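Local coordinates for protein leucine--trna ligase (Agrobacterium radiobacter, PDB 5AH5) that probably joins L-leucine to tRNA(Leu) with consumption of ATP, yielding leucyl-tRNA(Leu), AMP and diphosphate, at residues 19-24 with 736-741; 171-176 with 290-295; 601-604 with 608-611. All coordinates share one frame; numbering follows the deposited sequence.

Contact 1: residues 19-24 with 736-741; sequences KRIFDW and VAAEPW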
loop_
_atom_site.group_PDB
_atom_site.type_symbol
_atom_site.label_atom_id
_atom_site.label_comp_id
_atom_site.label_asym_id
_atom_site.label_seq_id
_atom_site.Cartn_x
_atom_site.Cartn_y
_atom_site.Cartn_z
ATOM N N LYS B 19 13.381 3.417 28.411
ATOM C CA LYS B 19 14.684 3.288 27.705
ATOM C C LYS B 19 14.703 3.927 26.356
ATOM O O LYS B 19 15.746 3.962 25.742
ATOM C CB LYS B 19 15.113 1.812 27.555
ATOM C CG LYS B 19 15.583 1.189 28.852
ATOM C CD LYS B 19 17.061 1.460 29.132
ATOM C CE LYS B 19 17.438 1.128 30.579
ATOM N NZ LYS B 19 16.560 1.799 31.575
ATOM N N ARG B 20 13.581 4.466 25.875
ATOM C CA ARG B 20 13.554 5.123 24.546
ATOM C C ARG B 20 13.912 4.221 23.397
ATOM O O ARG B 20 14.335 4.692 22.324
ATOM C CB ARG B 20 14.421 6.419 24.475
ATOM C CG ARG B 20 14.340 7.348 25.689
ATOM C CD ARG B 20 12.880 7.729 26.038
ATOM N NE ARG B 20 12.267 8.511 24.994
ATOM C CZ ARG B 20 10.966 8.582 24.685
ATOM N NH1 ARG B 20 9.994 7.914 25.310
ATOM N NH2 ARG B 20 10.643 9.378 23.691
ATOM N N ILE B 21 13.628 2.936 23.550
ATOM C CA ILE B 21 13.938 1.928 22.521
ATOM C C ILE B 21 13.388 2.331 21.178
ATOM O O ILE B 21 14.087 2.272 20.195
ATOM C CB ILE B 21 13.384 0.477 22.882
ATOM C CG1 ILE B 21 14.017 -0.116 24.134
ATOM C CG2 ILE B 21 13.636 -0.514 21.766
ATOM C CD1 ILE B 21 15.487 0.118 24.258
ATOM N N PHE B 22 12.154 2.814 21.131
ATOM C CA PHE B 22 11.461 3.119 19.851
ATOM C C PHE B 22 11.504 4.585 19.344
ATOM O O PHE B 22 11.029 4.876 18.279
ATOM C CB PHE B 22 10.014 2.645 20.005
ATOM C CG PHE B 22 9.953 1.174 20.307
ATOM C CD1 PHE B 22 10.402 0.292 19.368
ATOM C CD2 PHE B 22 9.605 0.719 21.548
ATOM C CE1 PHE B 22 10.446 -1.088 19.655
ATOM C CE2 PHE B 22 9.607 -0.652 21.846
ATOM C CZ PHE B 22 10.061 -1.550 20.908
ATOM N N ASP B 23 12.218 5.454 20.034
ATOM C CA ASP B 23 12.389 6.822 19.609
ATOM C C ASP B 23 13.376 6.954 18.498
ATOM O O ASP B 23 14.492 6.559 18.667
ATOM C CB ASP B 23 12.789 7.638 20.824
ATOM C CG ASP B 23 12.928 9.120 20.532
ATOM O OD1 ASP B 23 12.107 9.706 19.799
ATOM O OD2 ASP B 23 13.874 9.686 21.096
ATOM N N TRP B 24 12.959 7.479 17.328
ATOM C CA TRP B 24 13.852 7.541 16.214
ATOM C C TRP B 24 14.875 8.668 16.426
ATOM O O TRP B 24 14.497 9.827 16.675
ATOM C CB TRP B 24 13.120 7.801 14.899
ATOM C CG TRP B 24 13.993 7.986 13.752
ATOM C CD1 TRP B 24 14.937 7.107 13.306
ATOM C CD2 TRP B 24 13.990 9.089 12.815
ATOM N NE1 TRP B 24 15.519 7.583 12.147
ATOM C CE2 TRP B 24 14.977 8.800 11.835
ATOM C CE3 TRP B 24 13.285 10.331 12.746
ATOM C CZ2 TRP B 24 15.271 9.676 10.777
ATOM C CZ3 TRP B 24 13.542 11.181 11.691
ATOM C CH2 TRP B 24 14.529 10.857 10.701
ATOM N N VAL B 736 15.546 -7.426 26.731
ATOM C CA VAL B 736 15.903 -8.201 25.550
ATOM C C VAL B 736 15.697 -7.382 24.323
ATOM O O VAL B 736 16.387 -7.596 23.322
ATOM C CB VAL B 736 15.016 -9.459 25.178
ATOM C CG1 VAL B 736 15.917 -10.583 24.760
ATOM C CG2 VAL B 736 13.963 -9.874 26.174
ATOM N N ALA B 737 14.696 -6.487 24.354
ATOM C CA ALA B 737 14.429 -5.606 23.210
ATOM C C ALA B 737 15.645 -4.748 22.848
ATOM O O ALA B 737 15.803 -4.400 21.658
ATOM C CB ALA B 737 13.154 -4.731 23.434
ATOM N N ALA B 738 16.518 -4.451 23.829
ATOM C CA ALA B 738 17.750 -3.684 23.578
ATOM C C ALA B 738 18.972 -4.554 23.348
ATOM O O ALA B 738 20.038 -4.020 23.187
ATOM C CB ALA B 738 18.053 -2.743 24.725
ATOM N N GLU B 739 18.819 -5.860 23.260
ATOM C CA GLU B 739 19.978 -6.766 23.144
ATOM C C GLU B 739 20.268 -6.869 21.650
ATOM O O GLU B 739 19.347 -6.895 20.869
ATOM C CB GLU B 739 19.627 -8.093 23.797
ATOM C CG GLU B 739 20.765 -9.065 24.003
ATOM C CD GLU B 739 21.812 -8.618 25.024
ATOM O OE1 GLU B 739 21.485 -8.038 26.078
ATOM O OE2 GLU B 739 22.994 -8.917 24.770
ATOM N N PRO B 740 21.548 -6.835 21.229
ATOM C CA PRO B 740 21.843 -7.137 19.828
ATOM C C PRO B 740 21.187 -8.463 19.347
ATOM O O PRO B 740 21.081 -9.443 20.111
ATOM C CB PRO B 740 23.388 -7.205 19.753
ATOM C CG PRO B 740 23.878 -6.748 21.065
ATOM C CD PRO B 740 22.747 -6.745 22.069
ATOM N N TRP B 741 20.718 -8.457 18.106
ATOM C CA TRP B 741 20.025 -9.593 17.550
ATOM C C TRP B 741 21.051 -10.757 17.411
ATOM O O TRP B 741 22.206 -10.518 17.103
ATOM C CB TRP B 741 19.506 -9.231 16.197
ATOM C CG TRP B 741 18.717 -10.299 15.483
ATOM C CD1 TRP B 741 19.075 -10.937 14.332
ATOM C CD2 TRP B 741 17.373 -10.744 15.790
ATOM N NE1 TRP B 741 18.073 -11.790 13.942
ATOM C CE2 TRP B 741 17.038 -11.722 14.840
ATOM C CE3 TRP B 741 16.475 -10.486 16.830
ATOM C CZ2 TRP B 741 15.799 -12.397 14.853
ATOM C CZ3 TRP B 741 15.247 -11.185 16.862
ATOM C CH2 TRP B 741 14.929 -12.123 15.873
#
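Ile21 meets Ala737 and Ala738 where the loop that follows helix 5-19 comes up against a short 3-10 turn, residues 736-738. From its CB, which points at the other segment, the side chain of Ile21 forks. The CG1 arm stands anti to the carbonyl carbon (chi1 -64°), and its terminal CD1 rests 3.9 Å from Ala738 CB, methyl against methyl. The other branch, CG2, turns between two neighbours: it lies over the centre of the Phe22 ring, 3.7 Å above the plane, and comes within 4.5 Å of the carbonyl O of Ala737. Ile21 is presented by a tight bend: a Schellman motif at Arg20 ends the helix, and a type I turn from Arg20 to Asp23 follows, closed by Asp23 N to Arg20 O at 3.2 Å. The two alanines sit in a turn closed by Glu739 N to Val736 O at 3.0 Å; Glu724 of helix 720-729 accepts the N-H groups of Val736 and Ala737. Phe22 packs on Arg62 and Ile65 of helix 48-66. With no hydrogen bond or charge pair across and 119 Å² buried, the two segments meet by a small, non-directional apolar touch at the surface.

Contact 2: residues 171-176 with 290-295; sequences DGKGWR and SSEERS. With nucleotides of chain D.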
loop_
_atom_site.group_PDB
_atom_site.type_symbol
_atom_site.label_atom_id
_atom_site.label_comp_id
_atom_site.label_asym_id
_atom_site.label_seq_id
_atom_site.Cartn_x
_atom_site.Cartn_y
_atom_site.Cartn_z
ATOM N N ASP B 171 -17.351 1.190 -9.547
ATOM C CA ASP B 171 -18.540 0.481 -10.103
ATOM C C ASP B 171 -19.694 1.504 -10.309
ATOM O O ASP B 171 -20.850 1.268 -9.922
ATOM C CB ASP B 171 -18.938 -0.721 -9.188
ATOM C CG ASP B 171 -19.985 -1.669 -9.840
ATOM O OD1 ASP B 171 -20.010 -1.783 -11.096
ATOM O OD2 ASP B 171 -20.785 -2.295 -9.088
ATOM N N GLY B 172 -19.317 2.679 -10.832
ATOM C CA GLY B 172 -20.192 3.833 -10.972
ATOM C C GLY B 172 -20.688 4.496 -9.699
ATOM O O GLY B 172 -21.480 5.442 -9.779
ATOM N N LYS B 173 -20.205 4.046 -8.543
ATOM C CA LYS B 173 -20.692 4.504 -7.268
ATOM C C LYS B 173 -19.644 5.284 -6.494
ATOM O O LYS B 173 -18.451 5.187 -6.731
ATOM C CB LYS B 173 -21.183 3.330 -6.428
ATOM C CG LYS B 173 -22.406 2.645 -7.034
ATOM C CD LYS B 173 -22.611 1.266 -6.423
ATOM C CE LYS B 173 -23.411 0.332 -7.330
ATOM N NZ LYS B 173 -22.926 -1.074 -7.162
ATOM N N GLY B 174 -20.126 6.101 -5.581
ATOM C CA GLY B 174 -19.250 6.894 -4.740
ATOM C C GLY B 174 -18.525 6.025 -3.719
ATOM O O GLY B 174 -19.132 5.139 -3.109
ATOM N N TRP B 175 -17.234 6.316 -3.569
ATOM C CA TRP B 175 -16.319 5.627 -2.661
ATOM C C TRP B 175 -16.901 5.245 -1.294
ATOM O O TRP B 175 -16.706 4.132 -0.767
ATOM C CB TRP B 175 -15.109 6.594 -2.492
ATOM C CG TRP B 175 -14.085 6.186 -1.574
ATOM C CD1 TRP B 175 -13.510 4.932 -1.474
ATOM C CD2 TRP B 175 -13.432 7.010 -0.615
ATOM N NE1 TRP B 175 -12.553 4.937 -0.485
ATOM C CE2 TRP B 175 -12.477 6.199 0.053
ATOM C CE3 TRP B 175 -13.540 8.356 -0.266
ATOM C CZ2 TRP B 175 -11.666 6.692 1.063
ATOM C CZ3 TRP B 175 -12.743 8.848 0.731
ATOM C CH2 TRP B 175 -11.811 8.028 1.389
ATOM N N ARG B 176 -17.602 6.178 -0.682
ATOM C CA ARG B 176 -18.127 5.947 0.648
ATOM C C ARG B 176 -19.658 5.756 0.642
ATOM O O ARG B 176 -20.172 5.062 1.493
ATOM C CB ARG B 176 -17.796 7.125 1.586
ATOM C CG ARG B 176 -16.328 7.490 1.688
ATOM C CD ARG B 176 -15.492 6.391 2.316
ATOM N NE ARG B 176 -15.821 6.151 3.726
ATOM C CZ ARG B 176 -15.030 5.468 4.550
ATOM N NH1 ARG B 176 -13.881 4.930 4.094
ATOM N NH2 ARG B 176 -15.373 5.288 5.833
ATOM N N SER B 290 -26.744 9.220 -15.015
ATOM C CA SER B 290 -25.702 8.760 -14.119
ATOM C C SER B 290 -24.577 8.086 -14.959
ATOM O O SER B 290 -24.780 7.789 -16.129
ATOM C CB SER B 290 -26.303 7.859 -13.023
ATOM O OG SER B 290 -26.595 6.582 -13.517
ATOM N N SER B 291 -23.379 7.944 -14.393
ATOM C CA SER B 291 -22.251 7.341 -15.090
ATOM C C SER B 291 -22.541 5.874 -15.448
ATOM O O SER B 291 -22.202 5.487 -16.531
ATOM C CB SER B 291 -20.974 7.443 -14.255
ATOM O OG SER B 291 -20.708 8.807 -13.982
ATOM N N GLU B 292 -23.147 5.111 -14.522
ATOM C CA GLU B 292 -23.773 3.779 -14.742
ATOM C C GLU B 292 -24.732 3.702 -15.954
ATOM O O GLU B 292 -24.463 2.960 -16.884
ATOM C CB GLU B 292 -24.641 3.396 -13.544
ATOM C CG GLU B 292 -23.942 2.822 -12.340
ATOM C CD GLU B 292 -24.885 2.611 -11.158
ATOM O OE1 GLU B 292 -25.987 3.231 -11.128
ATOM O OE2 GLU B 292 -24.501 1.831 -10.243
ATOM N N GLU B 293 -25.845 4.447 -15.908
ATOM C CA GLU B 293 -26.859 4.522 -17.006
ATOM C C GLU B 293 -26.266 4.934 -18.339
ATOM O O GLU B 293 -26.724 4.481 -19.375
ATOM C CB GLU B 293 -27.981 5.521 -16.659
ATOM C CG GLU B 293 -28.936 5.043 -15.568
ATOM C CD GLU B 293 -29.622 6.172 -14.780
ATOM O OE1 GLU B 293 -29.489 7.375 -15.149
ATOM O OE2 GLU B 293 -30.295 5.850 -13.766
ATOM N N ARG B 294 -25.249 5.790 -18.302
ATOM C CA ARG B 294 -24.578 6.326 -19.504
ATOM C C ARG B 294 -23.810 5.265 -20.292
ATOM O O ARG B 294 -23.528 5.462 -21.490
ATOM C CB ARG B 294 -23.636 7.478 -19.083
ATOM C CG ARG B 294 -22.786 8.155 -20.143
ATOM C CD ARG B 294 -23.621 8.812 -21.224
ATOM N NE ARG B 294 -22.867 8.883 -22.469
ATOM C CZ ARG B 294 -22.110 9.910 -22.865
ATOM N NH1 ARG B 294 -21.975 11.034 -22.123
ATOM N NH2 ARG B 294 -21.485 9.814 -24.046
ATOM N N SER B 295 -23.452 4.162 -19.617
ATOM C CA SER B 295 -22.715 3.039 -20.235
ATOM C C SER B 295 -23.619 1.927 -20.782
ATOM O O SER B 295 -23.227 1.252 -21.723
ATOM C CB SER B 295 -21.682 2.445 -19.253
ATOM O OG SER B 295 -20.508 3.249 -19.186
ATOM P P C D 82 -17.533 1.841 -20.754
ATOM O OP1 C D 82 -17.807 3.318 -20.747
ATOM O OP2 C D 82 -18.161 1.004 -19.713
ATOM O "O5'" C D 82 -17.879 1.204 -22.178
ATOM C "C5'" C D 82 -19.217 0.781 -22.508
ATOM C "C4'" C D 82 -19.274 0.159 -23.887
ATOM O "O4'" C D 82 -20.671 0.017 -24.263
ATOM C "C3'" C D 82 -18.622 0.937 -25.028
ATOM O "O3'" C D 82 -18.150 0.101 -26.090
ATOM C "C2'" C D 82 -19.774 1.811 -25.521
ATOM O "O2'" C D 82 -19.619 2.253 -26.857
ATOM C "C1'" C D 82 -20.958 0.847 -25.376
ATOM N N1 C D 82 -22.313 1.413 -25.178
ATOM C C2 C D 82 -23.419 0.592 -25.445
ATOM O O2 C D 82 -23.227 -0.555 -25.878
ATOM N N3 C D 82 -24.666 1.074 -25.235
ATOM C C4 C D 82 -24.832 2.317 -24.776
ATOM N N4 C D 82 -26.078 2.753 -24.593
ATOM C C5 C D 82 -23.725 3.164 -24.475
ATOM C C6 C D 82 -22.495 2.672 -24.675
HETATM O O HOH W 1 -23.606 6.066 -11.600
#
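A tight turn between the short antiparallel strands 169-170 and 173-174 meets a polar loop, residues 290-295, that follows helix 277-287 in the editing domain. Gly172, in the turn, faces Glu292, with Gly172 CA 4.1 Å from Glu292 CG. Positive phi at Asp171 and Gly172 (61° and 66°) bends the chain here. A water bridges the two backbones: it donates to Gly172 O at 2.9 Å and accepts from Glu292 N at 3.1 Å. Beyond CG the Glu292 side chain runs extended across that of Lys173, bringing OE2 to 3.5 Å from Lys173 CE. The ammonium itself turns to its own segment, forming a salt bridge from Lys173 NZ to Asp171 OD2 at 3.1 Å, which it meets from above the carboxylate plane, 45° out of it. Lys173 NZ remains 4.5 Å from Glu292 OE2, too far for a salt bridge, yet its charge probably eases the approach of the two acids.

Farther along residues 290-295, Ser295 OG donates to OP1 of tRNA nucleotide C82 of chain D, while Arg294 is anchored by Glu262 and the carbonyl of Asn323. Backbone bonds of Gly172 and Ser291 to Val181 add a shared neighbour. At the start of the same loop Ser290 OG accepts from Glu293 N at 3.3 Å, and Glu293 OE1 in turn accepts a weak hydrogen bond from Ser290 N. A two-residue beta-hairpin turn thus meets an ST motif with the reciprocal bonding of a capping box.

Contact 3: residues 601-604 with 608-611; sequences FKTT and PINW. With nucleotides of chain D.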
loop_
_atom_site.group_PDB
_atom_site.type_symbol
_atom_site.label_atom_id
_atom_site.label_comp_id
_atom_site.label_asym_id
_atom_site.label_seq_id
_atom_site.Cartn_x
_atom_site.Cartn_y
_atom_site.Cartn_z
ATOM N N PHE B 601 0.845 -16.009 12.908
ATOM C CA PHE B 601 1.034 -17.454 12.662
ATOM C C PHE B 601 -0.132 -18.105 11.876
ATOM O O PHE B 601 0.028 -19.160 11.324
ATOM C CB PHE B 601 1.277 -18.157 14.002
ATOM C CG PHE B 601 1.442 -19.655 13.908
ATOM C CD1 PHE B 601 2.558 -20.207 13.309
ATOM C CD2 PHE B 601 0.499 -20.517 14.513
ATOM C CE1 PHE B 601 2.717 -21.603 13.230
ATOM C CE2 PHE B 601 0.665 -21.904 14.491
ATOM C CZ PHE B 601 1.776 -22.457 13.836
ATOM N N LYS B 602 -1.295 -17.467 11.774
ATOM C CA LYS B 602 -2.490 -18.136 11.250
ATOM C C LYS B 602 -2.310 -18.532 9.789
ATOM O O LYS B 602 -2.659 -19.620 9.412
ATOM C CB LYS B 602 -3.748 -17.259 11.436
ATOM C CG LYS B 602 -5.032 -17.821 10.864
ATOM C CD LYS B 602 -5.427 -19.137 11.498
ATOM C CE LYS B 602 -6.900 -19.411 11.242
ATOM N NZ LYS B 602 -7.197 -20.856 11.304
ATOM N N THR B 603 -1.687 -17.695 8.973
ATOM C CA THR B 603 -1.601 -17.997 7.554
ATOM C C THR B 603 -0.566 -17.116 6.994
ATOM O O THR B 603 0.151 -16.475 7.723
ATOM C CB THR B 603 -2.960 -17.823 6.828
ATOM O OG1 THR B 603 -2.840 -18.221 5.470
ATOM C CG2 THR B 603 -3.481 -16.326 6.853
ATOM N N THR B 604 -0.431 -17.124 5.684
ATOM C CA THR B 604 0.513 -16.286 4.991
ATOM C C THR B 604 0.089 -14.794 5.204
ATOM O O THR B 604 -1.114 -14.503 5.243
ATOM C CB THR B 604 0.428 -16.643 3.521
ATOM O OG1 THR B 604 0.400 -18.081 3.404
ATOM C CG2 THR B 604 1.632 -16.071 2.709
ATOM N N PRO B 608 -6.260 -14.124 3.629
ATOM C CA PRO B 608 -7.367 -13.789 4.592
ATOM C C PRO B 608 -7.358 -14.606 5.831
ATOM O O PRO B 608 -6.931 -15.738 5.782
ATOM C CB PRO B 608 -8.672 -14.073 3.801
ATOM C CG PRO B 608 -8.245 -14.279 2.357
ATOM C CD PRO B 608 -6.753 -14.484 2.272
ATOM N N ILE B 609 -7.744 -14.006 6.956
ATOM C CA ILE B 609 -7.998 -14.688 8.197
ATOM C C ILE B 609 -9.476 -14.569 8.510
ATOM O O ILE B 609 -10.039 -13.427 8.472
ATOM C CB ILE B 609 -7.194 -14.105 9.361
ATOM C CG1 ILE B 609 -5.717 -14.433 9.218
ATOM C CG2 ILE B 609 -7.672 -14.627 10.700
ATOM C CD1 ILE B 609 -4.780 -13.829 10.234
ATOM N N ASN B 610 -10.098 -15.698 8.872
ATOM C CA ASN B 610 -11.427 -15.702 9.467
ATOM C C ASN B 610 -11.308 -15.649 10.945
ATOM O O ASN B 610 -10.978 -16.637 11.562
ATOM C CB ASN B 610 -12.272 -16.883 8.956
ATOM C CG ASN B 610 -12.534 -16.772 7.446
ATOM O OD1 ASN B 610 -12.385 -15.716 6.846
ATOM N ND2 ASN B 610 -12.795 -17.871 6.827
ATOM N N TRP B 611 -11.593 -14.470 11.544
ATOM C CA TRP B 611 -11.235 -14.251 12.922
ATOM C C TRP B 611 -12.208 -14.968 13.844
ATOM O O TRP B 611 -13.408 -14.838 13.659
ATOM C CB TRP B 611 -11.215 -12.740 13.281
ATOM C CG TRP B 611 -11.112 -12.529 14.729
ATOM C CD1 TRP B 611 -12.130 -12.480 15.598
ATOM C CD2 TRP B 611 -9.911 -12.390 15.501
ATOM N NE1 TRP B 611 -11.643 -12.334 16.887
ATOM C CE2 TRP B 611 -10.282 -12.259 16.830
ATOM C CE3 TRP B 611 -8.569 -12.333 15.184
ATOM C CZ2 TRP B 611 -9.369 -12.134 17.827
ATOM C CZ3 TRP B 611 -7.661 -12.183 16.185
ATOM C CH2 TRP B 611 -8.045 -12.102 17.475
ATOM P P G D 12 -8.174 -25.108 4.206
ATOM O OP1 G D 12 -8.990 -24.198 3.397
ATOM O OP2 G D 12 -7.327 -26.109 3.507
ATOM O "O5'" G D 12 -7.205 -24.309 5.187
ATOM C "C5'" G D 12 -7.707 -23.237 6.008
ATOM C "C4'" G D 12 -6.613 -22.624 6.855
ATOM O "O4'" G D 12 -6.188 -23.537 7.890
ATOM C "C3'" G D 12 -5.310 -22.270 6.170
ATOM O "O3'" G D 12 -5.433 -21.086 5.453
ATOM C "C2'" G D 12 -4.398 -22.102 7.362
ATOM O "O2'" G D 12 -4.602 -20.968 8.190
ATOM C "C1'" G D 12 -4.800 -23.330 8.161
ATOM N N9 G D 12 -4.042 -24.540 7.823
ATOM C C8 G D 12 -4.400 -25.541 6.949
ATOM N N7 G D 12 -3.518 -26.501 6.881
ATOM C C5 G D 12 -2.556 -26.148 7.813
ATOM C C6 G D 12 -1.345 -26.796 8.166
ATOM O O6 G D 12 -0.913 -27.883 7.765
ATOM N N1 G D 12 -0.634 -26.069 9.119
ATOM C C2 G D 12 -1.014 -24.843 9.622
ATOM N N2 G D 12 -0.192 -24.278 10.518
ATOM N N3 G D 12 -2.145 -24.234 9.304
ATOM C C4 G D 12 -2.843 -24.919 8.373
ATOM P P A D 13 -4.670 -20.902 4.106
ATOM O OP1 A D 13 -4.847 -19.501 3.704
ATOM O OP2 A D 13 -5.082 -21.935 3.172
ATOM O "O5'" A D 13 -3.175 -21.053 4.620
ATOM C "C5'" A D 13 -2.080 -21.537 3.841
ATOM C "C4'" A D 13 -1.089 -22.002 4.865
ATOM O "O4'" A D 13 -1.622 -23.186 5.520
ATOM C "C3'" A D 13 0.314 -22.358 4.408
ATOM O "O3'" A D 13 1.126 -21.227 4.579
ATOM C "C2'" A D 13 0.735 -23.373 5.463
ATOM O "O2'" A D 13 1.252 -22.872 6.690
ATOM C "C1'" A D 13 -0.579 -24.123 5.700
ATOM N N9 A D 13 -0.809 -25.259 4.800
ATOM C C8 A D 13 -1.773 -25.480 3.845
ATOM N N7 A D 13 -1.657 -26.638 3.234
ATOM C C5 A D 13 -0.539 -27.213 3.822
ATOM C C6 A D 13 0.103 -28.454 3.635
ATOM N N6 A D 13 -0.282 -29.361 2.740
ATOM N N1 A D 13 1.167 -28.732 4.421
ATOM C C2 A D 13 1.613 -27.784 5.260
ATOM N N3 A D 13 1.098 -26.581 5.521
ATOM C C4 A D 13 -0.020 -26.381 4.803
ATOM P P A D 14 2.320 -20.867 3.592
ATOM O OP1 A D 14 2.729 -19.440 3.943
ATOM O OP2 A D 14 1.913 -21.155 2.251
ATOM O "O5'" A D 14 3.469 -21.857 4.090
ATOM C "C5'" A D 14 3.908 -21.839 5.439
ATOM C "C4'" A D 14 5.046 -22.791 5.605
ATOM O "O4'" A D 14 4.556 -24.165 5.555
ATOM C "C3'" A D 14 6.117 -22.718 4.525
ATOM O "O3'" A D 14 7.055 -21.659 4.782
ATOM C "C2'" A D 14 6.754 -24.104 4.620
ATOM O "O2'" A D 14 7.677 -24.207 5.677
ATOM C "C1'" A D 14 5.558 -24.981 4.991
ATOM N N9 A D 14 4.976 -25.792 3.925
ATOM C C8 A D 14 3.741 -25.709 3.336
ATOM N N7 A D 14 3.497 -26.668 2.483
ATOM C C5 A D 14 4.647 -27.440 2.515
ATOM C C6 A D 14 5.015 -28.618 1.841
ATOM N N6 A D 14 4.243 -29.223 0.939
ATOM N N1 A D 14 6.245 -29.127 2.087
ATOM C C2 A D 14 7.019 -28.522 2.995
ATOM N N3 A D 14 6.769 -27.428 3.719
ATOM C C4 A D 14 5.558 -26.923 3.413
#
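Apolar contact joins Lys602 and Thr603 to Ile609 across a short loop. The aliphatic base of Lys602 lies obliquely over the isoleucine, Lys602 CB 3.8 Å from Ile609 CD1 and Lys602 CG equally near Ile609 CG1. A bend at chi2 (61°) then carries the rest of the lysine chain away from Ile609, past the ribose hydroxyl of G12 of chain D. Thr603 and Ile609 pass one another in opposite directions; Thr603 CG2 reaches Ile609 CG1 at 3.8 Å and also abuts the carbonyl O of Pro608. Chi1 of Thr603 (-176°) tucks this methyl into the niche flanked by both backbone arms and turns OG1 to the RNA. Phe601 packs against Ile682 and Met686 of helix 678-695, with N2 of G12 set obliquely to its ring.

Ile609 itself belongs to strand 609-610, which pairs in parallel with strand 565-566 through backbone bonds to Met564 and Asn566. Its side chain lies about 8 Å from the bound leucyl-sulfamoyl adenosine.

Hydrogen bonds go to three successive nucleotides of chain D. The O2' of G12 donates to Lys602 O at 2.7 Å. Thr603 OG1 lies 3.0 Å from both OP1 and O5' of A13, and which of them takes its proton is unsettled. Thr604 OG1 donates to OP1 of A14 at 2.7 Å, adding a grip on the next phosphate.

How the contacts relate
From the N terminus, helix 5-19 leads into residues 19-24, whose partner arrives only at 736-741, so contact 1 closes a loop of some 700 residues and ties the start of the chain to the anticodon-binding domain. Both other contacts nest inside it, in series. Contact 2 closes first, 171-176 with 290-295, bringing a hairpin of the synthetase part against the editing domain. Contact 3 follows as a local closure, joining the end of helix 592-601 to strand 609-610. None touch: the centres of contacts 1 and 2 are about 50 Å apart, on opposite sides of the chain's centre. Contacts 2 and 3 both reach the bound tRNA, at different nucleotides.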